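Local atomic coordinates of VC0179-like protein (Escherichia coli, PDB entry 4XJ6), a protein that probably joins GTP and ATP into cyclic GMP-AMP, as a magnesium-dependent bacterial homologue of the cyclic GMP-AMP synthases. Residues 2-11 and 398-406; 322-333 and 366-377. All coordinates share one frame; numbering follows the deposited sequence.

Contact 1 (2-11 and 398-406); sequences PWDFNNYYSH and TNALLITSS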
# COMPACT_ATOMS: atom_id res chain seq x y z
N PRO A 2 12.47 -0.62 37.12
CA PRO A 2 11.70 -1.01 35.93
C PRO A 2 12.61 -1.43 34.77
O PRO A 2 13.81 -1.14 34.79
CB PRO A 2 10.92 0.25 35.59
CG PRO A 2 11.71 1.37 36.18
CD PRO A 2 12.31 0.81 37.44
N TRP A 3 12.04 -2.11 33.78
CA TRP A 3 12.83 -2.63 32.67
C TRP A 3 12.94 -1.65 31.51
O TRP A 3 11.98 -0.96 31.16
CB TRP A 3 12.23 -3.94 32.17
CG TRP A 3 12.21 -5.04 33.19
CD1 TRP A 3 11.12 -5.55 33.82
CD2 TRP A 3 13.34 -5.76 33.70
NE1 TRP A 3 11.49 -6.54 34.69
CE2 TRP A 3 12.85 -6.69 34.63
CE3 TRP A 3 14.72 -5.70 33.45
CZ2 TRP A 3 13.69 -7.56 35.32
CZ3 TRP A 3 15.55 -6.57 34.14
CH2 TRP A 3 15.04 -7.49 35.06
N ASP A 4 14.12 -1.60 30.91
CA ASP A 4 14.35 -0.83 29.70
C ASP A 4 14.21 -1.75 28.49
O ASP A 4 14.66 -2.90 28.52
CB ASP A 4 15.73 -0.17 29.73
CG ASP A 4 16.04 0.62 28.47
OD1 ASP A 4 15.10 1.01 27.75
OD2 ASP A 4 17.24 0.84 28.19
N PHE A 5 13.57 -1.25 27.43
CA PHE A 5 13.29 -2.08 26.26
C PHE A 5 13.98 -1.57 24.99
O PHE A 5 13.65 -2.01 23.89
CB PHE A 5 11.77 -2.15 26.03
CG PHE A 5 11.05 -3.03 27.00
CD1 PHE A 5 11.00 -4.40 26.82
CD2 PHE A 5 10.41 -2.49 28.11
CE1 PHE A 5 10.34 -5.22 27.71
CE2 PHE A 5 9.74 -3.30 29.01
CZ PHE A 5 9.71 -4.67 28.81
N ASN A 6 14.95 -0.67 25.15
CA ASN A 6 15.65 -0.09 24.01
C ASN A 6 16.35 -1.13 23.14
O ASN A 6 16.39 -1.01 21.91
CB ASN A 6 16.67 0.94 24.49
CG ASN A 6 16.02 2.25 24.89
OD1 ASN A 6 14.98 2.63 24.35
ND2 ASN A 6 16.64 2.96 25.83
N ASN A 7 16.91 -2.16 23.77
CA ASN A 7 17.55 -3.25 23.04
C ASN A 7 16.54 -4.25 22.50
O ASN A 7 16.77 -4.87 21.46
CB ASN A 7 18.59 -3.95 23.92
CG ASN A 7 19.96 -3.31 23.82
OD1 ASN A 7 20.75 -3.63 22.93
ND2 ASN A 7 20.26 -2.40 24.74
N TYR A 8 15.43 -4.42 23.22
CA TYR A 8 14.32 -5.23 22.73
C TYR A 8 13.87 -4.68 21.38
O TYR A 8 13.61 -5.44 20.44
CB TYR A 8 13.16 -5.21 23.73
CG TYR A 8 11.84 -5.74 23.18
CD1 TYR A 8 11.50 -7.08 23.32
CD2 TYR A 8 10.94 -4.89 22.55
CE1 TYR A 8 10.30 -7.56 22.83
CE2 TYR A 8 9.74 -5.37 22.05
CZ TYR A 8 9.42 -6.70 22.20
OH TYR A 8 8.23 -7.19 21.71
N TYR A 9 13.81 -3.36 21.29
CA TYR A 9 13.33 -2.68 20.09
C TYR A 9 14.35 -2.66 18.95
O TYR A 9 14.00 -2.94 17.80
CB TYR A 9 12.93 -1.24 20.43
CG TYR A 9 11.60 -1.11 21.15
CD1 TYR A 9 10.42 -1.56 20.57
CD2 TYR A 9 11.52 -0.49 22.39
CE1 TYR A 9 9.21 -1.43 21.22
CE2 TYR A 9 10.32 -0.36 23.05
CZ TYR A 9 9.16 -0.83 22.46
OH TYR A 9 7.95 -0.70 23.10
N SER A 10 15.60 -2.33 19.26
CA SER A 10 16.54 -1.91 18.23
C SER A 10 17.82 -2.73 18.08
O SER A 10 18.66 -2.40 17.25
CB SER A 10 16.94 -0.46 18.48
OG SER A 10 17.63 -0.35 19.72
N HIS A 11 17.98 -3.79 18.87
CA HIS A 11 19.21 -4.59 18.79
C HIS A 11 19.31 -5.29 17.44
O HIS A 11 18.31 -5.79 16.92
CB HIS A 11 19.27 -5.61 19.92
CG HIS A 11 20.64 -6.17 20.15
ND1 HIS A 11 20.98 -7.47 19.83
CD2 HIS A 11 21.76 -5.60 20.66
CE1 HIS A 11 22.25 -7.68 20.14
NE2 HIS A 11 22.75 -6.56 20.64
N THR A 398 12.50 -13.03 20.89
CA THR A 398 12.41 -14.15 21.81
C THR A 398 13.54 -14.12 22.83
O THR A 398 13.54 -14.90 23.79
CB THR A 398 12.44 -15.49 21.05
OG1 THR A 398 13.60 -15.53 20.21
CG2 THR A 398 11.19 -15.64 20.19
N ASN A 399 14.48 -13.22 22.62
CA ASN A 399 15.64 -13.09 23.50
C ASN A 399 15.37 -12.16 24.68
O ASN A 399 15.48 -10.93 24.56
CB ASN A 399 16.85 -12.61 22.70
CG ASN A 399 18.14 -12.70 23.49
OD1 ASN A 399 18.16 -13.19 24.61
ND2 ASN A 399 19.23 -12.23 22.89
N ALA A 400 15.02 -12.75 25.82
CA ALA A 400 14.72 -11.99 27.02
C ALA A 400 15.94 -11.24 27.54
O ALA A 400 15.81 -10.24 28.25
CB ALA A 400 14.16 -12.91 28.10
N LEU A 401 17.13 -11.71 27.17
CA LEU A 401 18.38 -11.10 27.62
C LEU A 401 18.59 -9.70 27.04
O LEU A 401 19.50 -8.98 27.46
CB LEU A 401 19.57 -11.99 27.26
CG LEU A 401 19.65 -13.33 27.98
CD1 LEU A 401 20.96 -14.04 27.66
CD2 LEU A 401 19.48 -13.16 29.49
N LEU A 402 17.76 -9.32 26.08
CA LEU A 402 17.81 -7.98 25.51
C LEU A 402 17.21 -6.97 26.48
O LEU A 402 17.56 -5.79 26.45
CB LEU A 402 17.07 -7.94 24.18
CG LEU A 402 17.63 -8.79 23.04
CD1 LEU A 402 16.72 -8.71 21.83
CD2 LEU A 402 19.04 -8.33 22.69
N ILE A 403 16.30 -7.44 27.33
CA ILE A 403 15.66 -6.59 28.32
C ILE A 403 16.61 -6.28 29.46
O ILE A 403 17.13 -7.18 30.11
CB ILE A 403 14.39 -7.26 28.88
CG1 ILE A 403 13.41 -7.56 27.74
CG2 ILE A 403 13.74 -6.39 29.93
CD1 ILE A 403 12.19 -8.33 28.18
N THR A 404 16.86 -5.00 29.70
CA THR A 404 17.80 -4.59 30.73
C THR A 404 17.15 -3.68 31.76
O THR A 404 16.25 -2.91 31.44
CB THR A 404 19.02 -3.87 30.12
OG1 THR A 404 18.57 -2.74 29.36
CG2 THR A 404 19.79 -4.82 29.21
N SER A 405 17.62 -3.77 33.00
CA SER A 405 17.10 -2.95 34.09
C SER A 405 17.40 -1.48 33.84
O SER A 405 18.51 -1.12 33.44
CB SER A 405 17.68 -3.39 35.43
OG SER A 405 17.10 -2.68 36.51
N SER A 406 16.41 -0.63 34.06
CA SER A 406 16.57 0.81 33.86
C SER A 406 17.28 1.46 35.04
O SER A 406 18.47 1.79 34.95
CB SER A 406 15.21 1.47 33.64
OG SER A 406 15.34 2.88 33.51
O HOH W 1 15.99 -3.84 26.31
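Pro-2 opens the pairing of the two chain ends: its carbonyl O accepts from Ser-406 N at 2.7 Å, the outermost bond of a small two-stranded antiparallel sheet. The next residue, Trp-3, forms a non-hydrogen-bonded pair with Ser-405. With CG beside its own backbone N and anti to the carbonyl carbon (chi1 -62°), the indole extends across the C-terminal strand, the edge at CE3 coming to 3.5 Å from Ser-405 N. Trp-3 CB also meets Ile-403 CG2 at 3.6 Å, while Trp-3 NE1 bonds Ser-379 O. At Asp-4 the hydrogen-bonded pair is unequal: Asp-4 N to Thr-404 O is short, 2.6 Å, whereas Thr-404 N to Asp-4 O stretches to 3.3 Å. The two side chains lie side by side on the same face of the sheet. Asp-4 OD1 reaches forward to accept from Asn-6 N, which lies above the carboxylate plane, closing an Asx turn at the start of helix 6-10, and also bonds Thr-319 OG1.

Phe-5, the N-cap residue, lays its ring beside Ile-403, with Phe-5 CE1 3.6 Å from Ile-403 CD1. Ile-403 thus serves two aromatic residues with different branches, CG2 for Trp-3 and CG1-CD1 for Phe-5. Along the helix, Asn-7 rests its CB on Leu-402 O, and Tyr-8 presents its backbone N near Leu-402 CB while its hydroxyl bonds Asn-390. Finally, Leu-402 CD2 sits over one face of the His-11 imidazole, 3.6 Å from ND1.

Where the strands part, a water takes over: it donates to Asp-4 O and to Leu-402 O and accepts from Tyr-8 N. Across the contact the polar links are made by backbone atoms and this water, while Leu-402 and Ile-403 supply the apolar grip that fastens the N terminus to the C-terminal domain.

Contact 2 (322-333 and 366-377); sequences MKLIARLLPEEF and MEGLYGILLAAE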
# COMPACT_ATOMS: atom_id res chain seq x y z
N MET A 322 7.79 5.14 22.70
CA MET A 322 6.68 4.24 22.40
C MET A 322 5.58 4.34 23.45
O MET A 322 4.40 4.22 23.14
CB MET A 322 7.16 2.79 22.28
CG MET A 322 7.91 2.48 20.99
SD MET A 322 6.92 2.80 19.52
CE MET A 322 5.60 1.61 19.73
N LYS A 323 5.99 4.56 24.70
CA LYS A 323 5.05 4.75 25.79
C LYS A 323 4.28 6.05 25.61
O LYS A 323 3.08 6.12 25.88
CB LYS A 323 5.78 4.74 27.14
CG LYS A 323 6.14 3.35 27.64
CD LYS A 323 7.12 3.43 28.79
CE LYS A 323 6.59 4.30 29.92
NZ LYS A 323 7.63 4.52 30.97
N LEU A 324 4.97 7.09 25.15
CA LEU A 324 4.35 8.37 24.85
C LEU A 324 3.31 8.22 23.75
O LEU A 324 2.19 8.72 23.85
CB LEU A 324 5.40 9.40 24.45
CG LEU A 324 4.88 10.71 23.86
CD1 LEU A 324 4.08 11.49 24.89
CD2 LEU A 324 6.03 11.55 23.31
N ILE A 325 3.71 7.52 22.69
CA ILE A 325 2.84 7.28 21.54
C ILE A 325 1.60 6.47 21.93
O ILE A 325 0.48 6.83 21.55
CB ILE A 325 3.61 6.55 20.42
CG1 ILE A 325 4.62 7.50 19.78
CG2 ILE A 325 2.65 6.02 19.36
CD1 ILE A 325 5.52 6.83 18.78
N ALA A 326 1.81 5.40 22.67
CA ALA A 326 0.72 4.51 23.09
C ALA A 326 -0.32 5.25 23.93
O ALA A 326 -1.52 5.06 23.76
CB ALA A 326 1.27 3.33 23.86
N ARG A 327 0.16 6.11 24.83
CA ARG A 327 -0.71 6.87 25.71
C ARG A 327 -1.62 7.83 24.94
O ARG A 327 -2.81 7.96 25.25
CB ARG A 327 0.12 7.66 26.73
CG ARG A 327 -0.63 8.77 27.45
CD ARG A 327 -1.54 8.22 28.54
NE ARG A 327 -0.84 8.14 29.82
CZ ARG A 327 -1.32 8.63 30.96
NH1 ARG A 327 -2.49 9.24 30.99
NH2 ARG A 327 -0.61 8.51 32.08
N LEU A 328 -1.07 8.49 23.93
CA LEU A 328 -1.76 9.57 23.24
C LEU A 328 -2.46 9.12 21.96
O LEU A 328 -3.30 9.84 21.42
CB LEU A 328 -0.78 10.69 22.92
CG LEU A 328 -0.28 11.49 24.13
CD1 LEU A 328 0.71 12.56 23.71
CD2 LEU A 328 -1.46 12.10 24.87
N LEU A 329 -2.10 7.94 21.46
CA LEU A 329 -2.66 7.43 20.21
C LEU A 329 -4.20 7.37 20.18
O LEU A 329 -4.80 7.75 19.18
CB LEU A 329 -2.09 6.04 19.90
CG LEU A 329 -2.39 5.54 18.49
CD1 LEU A 329 -1.58 6.31 17.46
CD2 LEU A 329 -2.15 4.04 18.38
N PRO A 330 -4.84 6.89 21.27
CA PRO A 330 -6.31 6.84 21.20
C PRO A 330 -6.95 8.23 21.11
O PRO A 330 -8.02 8.37 20.51
CB PRO A 330 -6.70 6.15 22.51
CG PRO A 330 -5.50 5.41 22.93
CD PRO A 330 -4.35 6.24 22.50
N GLU A 331 -6.30 9.23 21.69
CA GLU A 331 -6.84 10.58 21.68
C GLU A 331 -6.67 11.23 20.31
O GLU A 331 -7.45 12.10 19.92
CB GLU A 331 -6.19 11.44 22.76
CG GLU A 331 -6.46 10.95 24.18
CD GLU A 331 -7.95 10.89 24.50
OE1 GLU A 331 -8.71 11.76 24.02
OE2 GLU A 331 -8.35 9.96 25.22
N GLU A 332 -5.63 10.82 19.59
CA GLU A 332 -5.42 11.29 18.23
C GLU A 332 -6.56 10.85 17.33
O GLU A 332 -7.08 11.64 16.54
CB GLU A 332 -4.10 10.77 17.68
CG GLU A 332 -2.90 11.53 18.18
CD GLU A 332 -3.01 13.01 17.89
OE1 GLU A 332 -3.38 13.37 16.75
OE2 GLU A 332 -2.72 13.82 18.80
N PHE A 333 -6.94 9.58 17.44
CA PHE A 333 -8.02 9.03 16.64
C PHE A 333 -9.39 9.50 17.15
O PHE A 333 -10.37 9.47 16.41
CB PHE A 333 -7.95 7.50 16.63
CG PHE A 333 -6.89 6.96 15.71
CD1 PHE A 333 -5.55 7.03 16.05
CD2 PHE A 333 -7.24 6.38 14.50
CE1 PHE A 333 -4.58 6.54 15.20
CE2 PHE A 333 -6.27 5.88 13.65
CZ PHE A 333 -4.93 5.96 14.00
N MET A 366 -6.61 0.29 20.79
CA MET A 366 -5.47 1.19 20.95
C MET A 366 -5.23 1.53 22.42
O MET A 366 -4.09 1.62 22.86
CB MET A 366 -5.68 2.48 20.16
CG MET A 366 -5.60 2.31 18.66
SD MET A 366 -5.85 3.86 17.78
CE MET A 366 -5.50 3.32 16.11
N GLU A 367 -6.32 1.73 23.16
CA GLU A 367 -6.23 2.07 24.57
C GLU A 367 -5.58 0.94 25.38
O GLU A 367 -5.02 1.17 26.44
CB GLU A 367 -7.62 2.38 25.13
CG GLU A 367 -8.22 3.68 24.60
CD GLU A 367 -9.69 3.83 24.92
OE1 GLU A 367 -10.34 2.81 25.21
OE2 GLU A 367 -10.20 4.97 24.87
N GLY A 368 -5.65 -0.28 24.85
CA GLY A 368 -5.07 -1.42 25.53
C GLY A 368 -3.55 -1.45 25.48
O GLY A 368 -2.91 -2.06 26.33
N LEU A 369 -2.98 -0.79 24.48
CA LEU A 369 -1.54 -0.82 24.25
C LEU A 369 -0.72 -0.24 25.40
O LEU A 369 0.26 -0.85 25.84
CB LEU A 369 -1.18 -0.09 22.96
CG LEU A 369 0.32 -0.03 22.64
CD1 LEU A 369 0.93 -1.43 22.62
CD2 LEU A 369 0.57 0.70 21.33
N TYR A 370 -1.10 0.95 25.86
CA TYR A 370 -0.35 1.66 26.90
C TYR A 370 -0.22 0.84 28.17
O TYR A 370 0.81 0.88 28.85
CB TYR A 370 -1.01 3.01 27.20
CG TYR A 370 -0.22 3.88 28.15
CD1 TYR A 370 1.10 4.22 27.89
CD2 TYR A 370 -0.80 4.39 29.30
CE1 TYR A 370 1.82 5.02 28.75
CE2 TYR A 370 -0.09 5.20 30.17
CZ TYR A 370 1.22 5.51 29.88
OH TYR A 370 1.94 6.31 30.75
N GLY A 371 -1.26 0.07 28.49
CA GLY A 371 -1.26 -0.76 29.68
C GLY A 371 -0.29 -1.92 29.57
O GLY A 371 0.33 -2.32 30.54
N ILE A 372 -0.17 -2.46 28.36
CA ILE A 372 0.72 -3.57 28.09
C ILE A 372 2.19 -3.16 28.25
O ILE A 372 2.98 -3.88 28.86
CB ILE A 372 0.49 -4.13 26.67
CG1 ILE A 372 -0.88 -4.82 26.59
CG2 ILE A 372 1.61 -5.08 26.28
CD1 ILE A 372 -1.28 -5.21 25.19
N LEU A 373 2.53 -2.00 27.71
CA LEU A 373 3.90 -1.49 27.76
C LEU A 373 4.36 -1.18 29.18
O LEU A 373 5.56 -1.23 29.48
CB LEU A 373 4.04 -0.24 26.89
CG LEU A 373 3.77 -0.43 25.39
CD1 LEU A 373 4.05 0.86 24.64
CD2 LEU A 373 4.60 -1.58 24.83
N LEU A 374 3.41 -0.85 30.05
CA LEU A 374 3.73 -0.50 31.43
C LEU A 374 3.78 -1.72 32.34
O LEU A 374 4.54 -1.75 33.30
CB LEU A 374 2.72 0.51 31.96
CG LEU A 374 2.93 1.95 31.49
CD1 LEU A 374 1.64 2.71 31.63
CD2 LEU A 374 4.04 2.61 32.29
N ALA A 375 2.95 -2.71 32.04
CA ALA A 375 2.94 -3.96 32.79
C ALA A 375 4.25 -4.70 32.54
O ALA A 375 4.84 -5.28 33.44
CB ALA A 375 1.75 -4.82 32.40
N ALA A 376 4.68 -4.67 31.28
CA ALA A 376 5.96 -5.25 30.88
C ALA A 376 7.10 -4.58 31.62
O ALA A 376 7.98 -5.24 32.17
CB ALA A 376 6.15 -5.13 29.37
N GLU A 377 7.09 -3.25 31.60
CA GLU A 377 8.08 -2.42 32.28
C GLU A 377 8.18 -2.75 33.77
O GLU A 377 9.27 -2.71 34.36
CB GLU A 377 7.72 -0.95 32.08
CG GLU A 377 8.48 0.02 32.96
CD GLU A 377 8.13 1.46 32.66
OE1 GLU A 377 8.18 1.86 31.47
OE2 GLU A 377 7.79 2.20 33.61
O HOH W 2 -2.97 3.14 24.63
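Met-366 reaches from its helix toward Leu-329, Pro-330 and Phe-333, and each of its side-chain atoms has a neighbour there. CB lies 4.0 Å from Pro-330 CG. CG approaches Leu-329 CD2, and SD touches that same methyl while sitting above the Phe-333 ring, 3.9 Å from the ring centroid. CE ends the chain over the middle of the same face, 3.4 Å from the centroid and 12° off the normal. This joins a CH-pi contact to a Met-aromatic one. The chain is extended beyond CG, which is what carries the methyl so far across the interface; Phe-349 meets the Phe-333 ring edge-to-face.

The two segments belong to an antiparallel helix pair of the C-terminal domain, with axes 7.7 Å apart at closest approach and their directions 163° apart. The close approach is consistent with the small Ala-326, whose CB fits against Leu-369, Tyr-370 and Leu-373. One water bridges the backbones here, donating to Ala-326 O and Met-366 O and accepting from Tyr-370 N.

Tyr-370 is sandwiched: Arg-327 CB stands over the centre of one ring face, 3.8 Å from the centroid, and Leu-374 CD1 covers the opposite face nearer the rim. Farther along, Lys-323 acts as a knob in a hole formed by Tyr-370, Leu-373, Leu-374 and Glu-377. A bend at chi3 (55°) brings its NZ to Glu-377 OE1, a salt bridge of 2.8 Å that uses the syn lone pair of the carboxylate.

Overall arrangement
From the N terminus, the chain enters contact 1 at once, in strand 3-4 and helix 6-10, but the partner comes only at 398-406, so nearly the whole protein, the nucleotidyltransferase domain included, lies in the loop that contact 1 closes. Contact 2 falls within that loop and closes a much shorter one, pairing helices 318-335 and 357-377 of the C-terminal domain. The two contacts do not cross, and their centres are about 18 Å apart. They meet at the end of helix 357-377: Trp-3 N probably bonds Glu-377 O, and Phe-5 CZ packs on Ala-376 CB, 3.6 Å away. The joined termini are thereby moored to the helix pair.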